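Local coordinates for Alr3699 protein (PDB 4XSO) that is of unknown function but belongs to the GT-B class of glycosyltransferase proteins, each chain folding into two Rossmann-like domains, at residues A[99-104]-A[121-126]; A[107-112]-A[144-149]; A[9-14]-A[36-41]. All blocks are in the same frame, centred on the assembly; numbering follows the deposited sequence.

Contact 1: residues A[99-104]-A[121-126]; sequences LIYANT and PLVYHL
Tyr101 and His125 run alongside each other in the same direction from adjacent parallel strands. The rings meet rim to rim with their planes 53° apart, and Tyr101 OH arrives at the edge of the imidazole, near its plane, to form a 2.9 Å hydrogen bond with His125 ND1. Both CG atoms stand anti to their backbone N (chi1 -170° in Tyr101, -164° in His125), starting the two rings off alike. Val123 packs on the tyrosine alone of this pair: its CG1 sits 4.0 Å above the plane of the Tyr101 ring, toward the rim, while its CG2 turns back to Leu99 CD1, 4.0 Å away. A branched valine can serve both neighbours at once. On the other side of the sheet the side chains of Ile100 and Leu122 slant across each other, Ile100 CG2 3.9 Å from Leu122 CD1. Small Ala102 leaves room there for Leu108 of the following helix, and Tyr124 brings its ring edge, through CD1, to Ala102 O at 3.5 Å. Four backbone hydrogen bonds join strands 99-102 and 122-126, which with helix 105-118 form a beta-alpha-beta unit in the N-terminal Rossmann-like domain of a GT-B protein. Beyond them a water donates to both Asn103 O and His125 O. A glycerol near His125, probably from the crystallisation liquor, may mark a pocket. Asn103 OD1 lies 3.6 Å from His125 CB but is hydrogen-bonded to His127 NE2. The bond to Tyr101 OH and the stacked ring of His127 should together limit rotation of the His125 imidazole.

Contact 2: residues A[107-112]-A[144-149]; sequences ALVVGA and VNLANR
Leu146 directs its CB toward segment 107-112 of helix 105-118, and most of the apolar contact is made along its side chain. Its CB meets Ala112 CB at 4.0 Å, a spot where alanine lets the two backbones come close, with CA atoms 6.3 Å apart for this pair. Farther out, Leu146 CD1 comes down against the backbone of Val109, 3.9 Å from its CA, and touches CG2 of the same valine at 4.0 Å. Leu108 has CG anti to its backbone N (chi1 166°); from there chi2 of 83° helps bring CD2 to within 4.1 Å of Ala147 CB, a long residue facing a short one. The axes of the two segments approach to 9.6 Å at 44°. Such packing belongs to the Rossmann-like half of a GT-B protein, where successive crossover helices cover one side of the parallel sheet: Leu108 and Ala147 both also rest on Tyr124 of the strand beneath. No hydrogen bond passes between the segments, whose backbone groups bond along their own turns. Polar interactions lie farther round helix 137-150, where Asn148 ND2 donates to Gly169 O. Packing with the second subunit covers the flank, Leu80 of that chain lying on Val109 and its Phe116 on Leu146.

Contact 3: residues A[9-14]-A[36-41]; sequences ILFLDQ and ALVGLF
Ala36 meets Phe11 at the ring edge, its CB near the ring plane and 3.7 Å from Phe11 CE2; the small methyl fits at this edge, close to the strand. Separately, Ile9 CG2 lies over the centre of one face of the same ring, 3.5 Å above its plane. Leu37 then works through its backbone in both directions, its N donating to Ile9 O and its O accepting from Phe11 N at 2.9 Å. Its side chain runs beside that of Leu10 with the same heading, Leu10 CD1 4.1 Å from Leu37 CB. At Val38 the chain returns to the Phe11 side, and CG2 packs on Phe11 CB at 3.9 Å. Gly39 bonds to Phe11 O and Asp13 N. With no side chain of its own, it lets Leu12 CD2 settle 4.1 Å from its CA. Leu40 follows, its CD2 against the aliphatic CB of Asp13 at 4.0 Å; in the carboxylate, OD1 is hydrogen-bonded to Ser15 N and OD2 to Asn103 ND2. Phe41 closes the pair with a longer bond, from its N to Asp13 O at 3.3 Å, bent to 144° at the hydrogen. CG of Phe41 is anti to its carbonyl carbon (chi1 -63°), and the ring reaches Gln14 CB with CD2, while the amide oxygen of Gln14 is taken by Thr104 OG1 and Lys106 N. Leu83 of the second subunit packs on Phe41. Two parallel strands joined through helix 20-29 make a beta-alpha-beta crossover, the first along the chain in this Rossmann-like N-terminal half of a GT-B protein.

How the contacts relate
All three contacts are buried, and contacts 1 and 3 share one parallel sheet: strands 9-13 and 99-102 are neighbours, linked by a probable hydrogen bond from Tyr101 N to Leu10 O. Both are beta-alpha-beta pairs held by backbone bonds, with polar side chains gathered at their C-terminal ends, where Thr104 OG1 and Gln14 OE1 join the two. Contact 2 instead lies one layer out, between helices, and is wholly apolar; its segment 107-112 belongs to the helix that connects the strands of contact 1, and Ala102 CB packs 3.7 Å from Leu108 CA. Contact 2 meets the second subunit at several residues, contact 3 through Phe41, and contact 1 at none.

Contact 1: residues A[99-104]-A[121-126]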
# COMPACT_ATOMS: atom_id res chain seq x y z
N LEU A 99 -5.76 -15.93 -7.14
CA LEU A 99 -6.83 -15.12 -6.71
C LEU A 99 -6.63 -14.77 -5.21
O LEU A 99 -6.16 -15.59 -4.42
CB LEU A 99 -8.13 -15.93 -6.87
CG LEU A 99 -9.39 -15.09 -6.50
CD1 LEU A 99 -10.49 -15.26 -7.51
CD2 LEU A 99 -9.95 -15.41 -5.12
N ILE A 100 -7.01 -13.55 -4.85
CA ILE A 100 -6.90 -13.07 -3.50
C ILE A 100 -8.32 -12.90 -3.00
O ILE A 100 -9.14 -12.22 -3.67
CB ILE A 100 -6.18 -11.70 -3.42
CG1 ILE A 100 -4.76 -11.79 -3.97
CG2 ILE A 100 -6.10 -11.18 -2.03
CD1 ILE A 100 -4.22 -10.36 -4.19
N TYR A 101 -8.61 -13.50 -1.82
CA TYR A 101 -9.98 -13.51 -1.29
C TYR A 101 -9.92 -12.90 0.10
O TYR A 101 -9.47 -13.53 1.06
CB TYR A 101 -10.50 -14.96 -1.31
CG TYR A 101 -11.93 -15.22 -1.04
CD1 TYR A 101 -12.48 -15.00 0.20
CD2 TYR A 101 -12.71 -15.87 -2.00
CE1 TYR A 101 -13.79 -15.38 0.48
CE2 TYR A 101 -14.03 -16.23 -1.75
CZ TYR A 101 -14.57 -15.99 -0.52
OH TYR A 101 -15.88 -16.36 -0.27
N ALA A 102 -10.27 -11.63 0.15
CA ALA A 102 -10.23 -10.82 1.40
C ALA A 102 -11.53 -10.96 2.15
O ALA A 102 -12.62 -10.69 1.61
CB ALA A 102 -9.97 -9.37 1.06
N ASN A 103 -11.39 -11.34 3.43
CA ASN A 103 -12.49 -11.72 4.27
C ASN A 103 -12.86 -10.71 5.38
O ASN A 103 -13.80 -10.92 6.13
CB ASN A 103 -12.21 -13.11 4.84
CG ASN A 103 -13.50 -13.84 5.23
OD1 ASN A 103 -14.35 -14.04 4.41
ND2 ASN A 103 -13.60 -14.27 6.49
N THR A 104 -12.11 -9.61 5.47
CA THR A 104 -12.32 -8.60 6.49
C THR A 104 -11.82 -7.31 5.91
O THR A 104 -11.23 -7.28 4.81
CB THR A 104 -11.55 -8.86 7.82
OG1 THR A 104 -10.14 -8.65 7.62
CG2 THR A 104 -11.83 -10.24 8.36
N PRO A 121 -6.67 -11.21 -9.59
CA PRO A 121 -7.99 -10.68 -9.22
C PRO A 121 -8.27 -10.77 -7.68
O PRO A 121 -7.64 -11.52 -6.97
CB PRO A 121 -8.96 -11.55 -9.98
CG PRO A 121 -8.16 -12.81 -10.35
CD PRO A 121 -6.73 -12.40 -10.45
N LEU A 122 -9.22 -9.98 -7.24
CA LEU A 122 -9.56 -9.84 -5.86
C LEU A 122 -11.08 -10.02 -5.72
O LEU A 122 -11.89 -9.45 -6.47
CB LEU A 122 -9.17 -8.46 -5.42
CG LEU A 122 -9.66 -7.95 -4.07
CD1 LEU A 122 -8.91 -8.68 -2.98
CD2 LEU A 122 -9.52 -6.40 -3.93
N VAL A 123 -11.41 -10.78 -4.69
CA VAL A 123 -12.75 -10.96 -4.19
C VAL A 123 -12.74 -10.47 -2.77
O VAL A 123 -11.83 -10.76 -2.01
CB VAL A 123 -13.17 -12.45 -4.15
CG1 VAL A 123 -14.53 -12.53 -3.51
CG2 VAL A 123 -13.18 -13.08 -5.56
N TYR A 124 -13.73 -9.68 -2.43
CA TYR A 124 -13.98 -9.25 -1.11
C TYR A 124 -15.28 -9.94 -0.62
O TYR A 124 -16.31 -9.79 -1.22
CB TYR A 124 -14.23 -7.74 -1.15
CG TYR A 124 -14.57 -7.03 0.16
CD1 TYR A 124 -14.15 -7.50 1.36
CD2 TYR A 124 -15.29 -5.82 0.14
CE1 TYR A 124 -14.43 -6.82 2.53
CE2 TYR A 124 -15.59 -5.13 1.30
CZ TYR A 124 -15.14 -5.64 2.49
OH TYR A 124 -15.37 -4.97 3.67
N HIS A 125 -15.19 -10.68 0.47
CA HIS A 125 -16.36 -11.24 1.15
C HIS A 125 -16.68 -10.42 2.33
O HIS A 125 -15.87 -10.34 3.25
CB HIS A 125 -16.04 -12.64 1.60
CG HIS A 125 -17.25 -13.41 1.96
ND1 HIS A 125 -17.35 -14.74 1.68
CD2 HIS A 125 -18.41 -13.05 2.55
CE1 HIS A 125 -18.52 -15.19 2.10
NE2 HIS A 125 -19.18 -14.18 2.64
N LEU A 126 -17.81 -9.73 2.23
CA LEU A 126 -18.22 -8.71 3.15
C LEU A 126 -19.08 -9.41 4.19
O LEU A 126 -20.19 -9.92 3.88
CB LEU A 126 -19.04 -7.70 2.35
CG LEU A 126 -19.68 -6.53 3.11
CD1 LEU A 126 -18.66 -5.62 3.78
CD2 LEU A 126 -20.54 -5.69 2.18
O HOH W 1 -15.79 -8.98 5.72

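Contact 2: residues A[107-112]-A[144-149]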
# COMPACT_ATOMS: atom_id res chain seq x y z
N ALA A 107 -8.11 -6.68 5.48
CA ALA A 107 -7.56 -7.64 4.48
C ALA A 107 -7.89 -7.09 3.12
O ALA A 107 -7.12 -7.26 2.14
CB ALA A 107 -8.12 -9.05 4.66
N LEU A 108 -9.01 -6.38 3.03
CA LEU A 108 -9.45 -5.77 1.76
C LEU A 108 -8.49 -4.60 1.37
O LEU A 108 -8.05 -4.46 0.23
CB LEU A 108 -10.95 -5.32 1.81
CG LEU A 108 -11.12 -4.41 0.58
CD1 LEU A 108 -11.38 -5.27 -0.64
CD2 LEU A 108 -12.12 -3.34 0.85
N VAL A 109 -8.05 -3.84 2.34
CA VAL A 109 -7.09 -2.78 2.05
C VAL A 109 -5.76 -3.31 1.53
O VAL A 109 -5.29 -3.00 0.42
CB VAL A 109 -6.95 -1.89 3.30
CG1 VAL A 109 -5.87 -0.87 3.10
CG2 VAL A 109 -8.30 -1.22 3.56
N VAL A 110 -5.19 -4.21 2.30
CA VAL A 110 -3.95 -4.84 1.90
C VAL A 110 -4.15 -5.69 0.66
O VAL A 110 -3.32 -5.71 -0.23
CB VAL A 110 -3.39 -5.70 3.07
CG1 VAL A 110 -2.22 -6.56 2.62
CG2 VAL A 110 -3.04 -4.84 4.26
N GLY A 111 -5.23 -6.43 0.61
CA GLY A 111 -5.46 -7.29 -0.55
C GLY A 111 -5.63 -6.50 -1.85
O GLY A 111 -5.26 -6.95 -2.92
N ALA A 112 -6.23 -5.31 -1.75
CA ALA A 112 -6.40 -4.41 -2.92
C ALA A 112 -5.07 -3.93 -3.49
O ALA A 112 -4.80 -3.97 -4.71
CB ALA A 112 -7.29 -3.19 -2.55
N VAL A 144 -14.85 1.08 0.81
CA VAL A 144 -15.72 1.20 -0.32
C VAL A 144 -14.94 1.52 -1.62
O VAL A 144 -15.13 0.92 -2.71
CB VAL A 144 -16.78 2.29 -0.02
CG1 VAL A 144 -17.41 2.82 -1.27
CG2 VAL A 144 -17.83 1.79 0.97
N ASN A 145 -14.08 2.51 -1.51
CA ASN A 145 -13.36 2.96 -2.69
C ASN A 145 -12.44 1.84 -3.25
O ASN A 145 -12.38 1.62 -4.45
CB ASN A 145 -12.54 4.13 -2.33
CG ASN A 145 -11.60 4.55 -3.45
OD1 ASN A 145 -10.41 4.83 -3.23
ND2 ASN A 145 -12.14 4.61 -4.68
N LEU A 146 -11.71 1.18 -2.39
CA LEU A 146 -10.82 0.14 -2.84
C LEU A 146 -11.65 -1.02 -3.46
O LEU A 146 -11.31 -1.58 -4.49
CB LEU A 146 -9.96 -0.36 -1.69
CG LEU A 146 -8.91 0.73 -1.27
CD1 LEU A 146 -8.00 0.24 -0.17
CD2 LEU A 146 -8.04 1.04 -2.45
N ALA A 147 -12.73 -1.36 -2.81
CA ALA A 147 -13.58 -2.45 -3.34
C ALA A 147 -14.07 -2.09 -4.72
O ALA A 147 -13.92 -2.88 -5.71
CB ALA A 147 -14.71 -2.72 -2.31
N ASN A 148 -14.59 -0.86 -4.86
CA ASN A 148 -15.16 -0.42 -6.09
C ASN A 148 -14.13 -0.42 -7.19
O ASN A 148 -14.42 -0.74 -8.35
CB ASN A 148 -15.75 1.02 -5.99
CG ASN A 148 -17.00 1.06 -5.16
OD1 ASN A 148 -17.55 0.01 -4.85
ND2 ASN A 148 -17.48 2.25 -4.83
N ARG A 149 -12.92 -0.06 -6.86
CA ARG A 149 -11.92 0.04 -7.93
C ARG A 149 -11.19 -1.30 -8.23
O ARG A 149 -10.75 -1.53 -9.38
CB ARG A 149 -10.88 1.10 -7.62
CG ARG A 149 -9.86 1.28 -8.75
CD ARG A 149 -9.04 2.59 -8.70
NE ARG A 149 -8.39 2.88 -10.00
CZ ARG A 149 -7.50 3.86 -10.23
NH1 ARG A 149 -7.14 4.71 -9.26
NH2 ARG A 149 -6.99 4.01 -11.46

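Contact 3: residues A[9-14]-A[36-41]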
# COMPACT_ATOMS: atom_id res chain seq x y z
N ILE A 9 -6.01 -20.19 -4.17
CA ILE A 9 -6.55 -19.03 -3.49
C ILE A 9 -5.72 -18.60 -2.33
O ILE A 9 -5.36 -19.45 -1.49
CB ILE A 9 -7.99 -19.26 -2.99
CG1 ILE A 9 -8.88 -19.75 -4.12
CG2 ILE A 9 -8.54 -18.00 -2.29
CD1 ILE A 9 -10.37 -19.85 -3.72
N LEU A 10 -5.43 -17.29 -2.27
CA LEU A 10 -4.88 -16.72 -1.13
C LEU A 10 -6.02 -15.96 -0.39
O LEU A 10 -6.49 -14.91 -0.84
CB LEU A 10 -3.62 -15.82 -1.49
CG LEU A 10 -3.17 -14.96 -0.28
CD1 LEU A 10 -2.59 -15.81 0.81
CD2 LEU A 10 -2.17 -13.86 -0.63
N PHE A 11 -6.42 -16.51 0.74
CA PHE A 11 -7.47 -15.96 1.60
C PHE A 11 -6.71 -15.10 2.55
O PHE A 11 -5.61 -15.48 2.98
CB PHE A 11 -8.22 -17.04 2.41
CG PHE A 11 -9.08 -17.97 1.58
CD1 PHE A 11 -10.37 -17.61 1.20
CD2 PHE A 11 -8.60 -19.23 1.21
CE1 PHE A 11 -11.16 -18.46 0.46
CE2 PHE A 11 -9.46 -20.13 0.57
CZ PHE A 11 -10.70 -19.74 0.14
N LEU A 12 -7.30 -13.94 2.85
CA LEU A 12 -6.73 -13.02 3.80
C LEU A 12 -7.72 -12.61 4.85
O LEU A 12 -8.90 -12.31 4.58
CB LEU A 12 -6.25 -11.74 3.07
CG LEU A 12 -5.09 -11.83 2.13
CD1 LEU A 12 -4.88 -10.46 1.45
CD2 LEU A 12 -3.86 -12.25 2.93
N ASP A 13 -7.26 -12.55 6.08
CA ASP A 13 -8.17 -12.22 7.16
C ASP A 13 -7.42 -11.53 8.30
O ASP A 13 -6.39 -11.99 8.74
CB ASP A 13 -8.92 -13.48 7.61
CG ASP A 13 -10.05 -13.18 8.60
OD1 ASP A 13 -9.78 -12.59 9.69
OD2 ASP A 13 -11.22 -13.62 8.36
N GLN A 14 -7.94 -10.40 8.79
CA GLN A 14 -7.12 -9.55 9.67
C GLN A 14 -6.97 -10.13 11.08
O GLN A 14 -6.02 -9.80 11.79
CB GLN A 14 -7.68 -8.13 9.79
CG GLN A 14 -8.88 -8.04 10.72
CD GLN A 14 -9.75 -6.80 10.42
OE1 GLN A 14 -10.00 -6.44 9.28
NE2 GLN A 14 -10.21 -6.15 11.46
N ALA A 36 -4.86 -23.67 -1.30
CA ALA A 36 -5.08 -22.38 -0.68
C ALA A 36 -4.17 -22.14 0.48
O ALA A 36 -3.53 -23.06 0.93
CB ALA A 36 -6.53 -22.26 -0.27
N LEU A 37 -4.07 -20.86 0.89
CA LEU A 37 -3.34 -20.38 2.03
C LEU A 37 -4.22 -19.33 2.69
O LEU A 37 -4.74 -18.45 2.00
CB LEU A 37 -2.02 -19.75 1.59
CG LEU A 37 -1.11 -19.23 2.70
CD1 LEU A 37 -0.82 -20.27 3.76
CD2 LEU A 37 0.23 -18.73 2.09
N VAL A 38 -4.43 -19.41 4.00
CA VAL A 38 -5.01 -18.29 4.75
C VAL A 38 -3.90 -17.43 5.42
O VAL A 38 -3.15 -17.87 6.28
CB VAL A 38 -6.02 -18.75 5.83
CG1 VAL A 38 -6.61 -17.51 6.52
CG2 VAL A 38 -7.13 -19.55 5.23
N GLY A 39 -3.79 -16.20 4.97
CA GLY A 39 -2.88 -15.23 5.54
C GLY A 39 -3.64 -14.45 6.62
O GLY A 39 -4.71 -13.84 6.36
N LEU A 40 -3.16 -14.55 7.84
CA LEU A 40 -3.68 -13.75 8.91
C LEU A 40 -2.76 -12.55 9.23
O LEU A 40 -1.57 -12.62 9.07
CB LEU A 40 -3.81 -14.60 10.17
CG LEU A 40 -4.71 -15.84 10.11
CD1 LEU A 40 -4.66 -16.56 11.47
CD2 LEU A 40 -6.12 -15.45 9.73
N PHE A 41 -3.34 -11.48 9.74
CA PHE A 41 -2.53 -10.35 10.17
C PHE A 41 -2.18 -10.39 11.67
O PHE A 41 -1.42 -9.58 12.13
CB PHE A 41 -3.22 -9.03 9.81
CG PHE A 41 -3.41 -8.80 8.32
CD1 PHE A 41 -2.79 -9.60 7.36
CD2 PHE A 41 -4.18 -7.72 7.88
CE1 PHE A 41 -2.97 -9.35 6.01
CE2 PHE A 41 -4.36 -7.48 6.55
CZ PHE A 41 -3.77 -8.29 5.61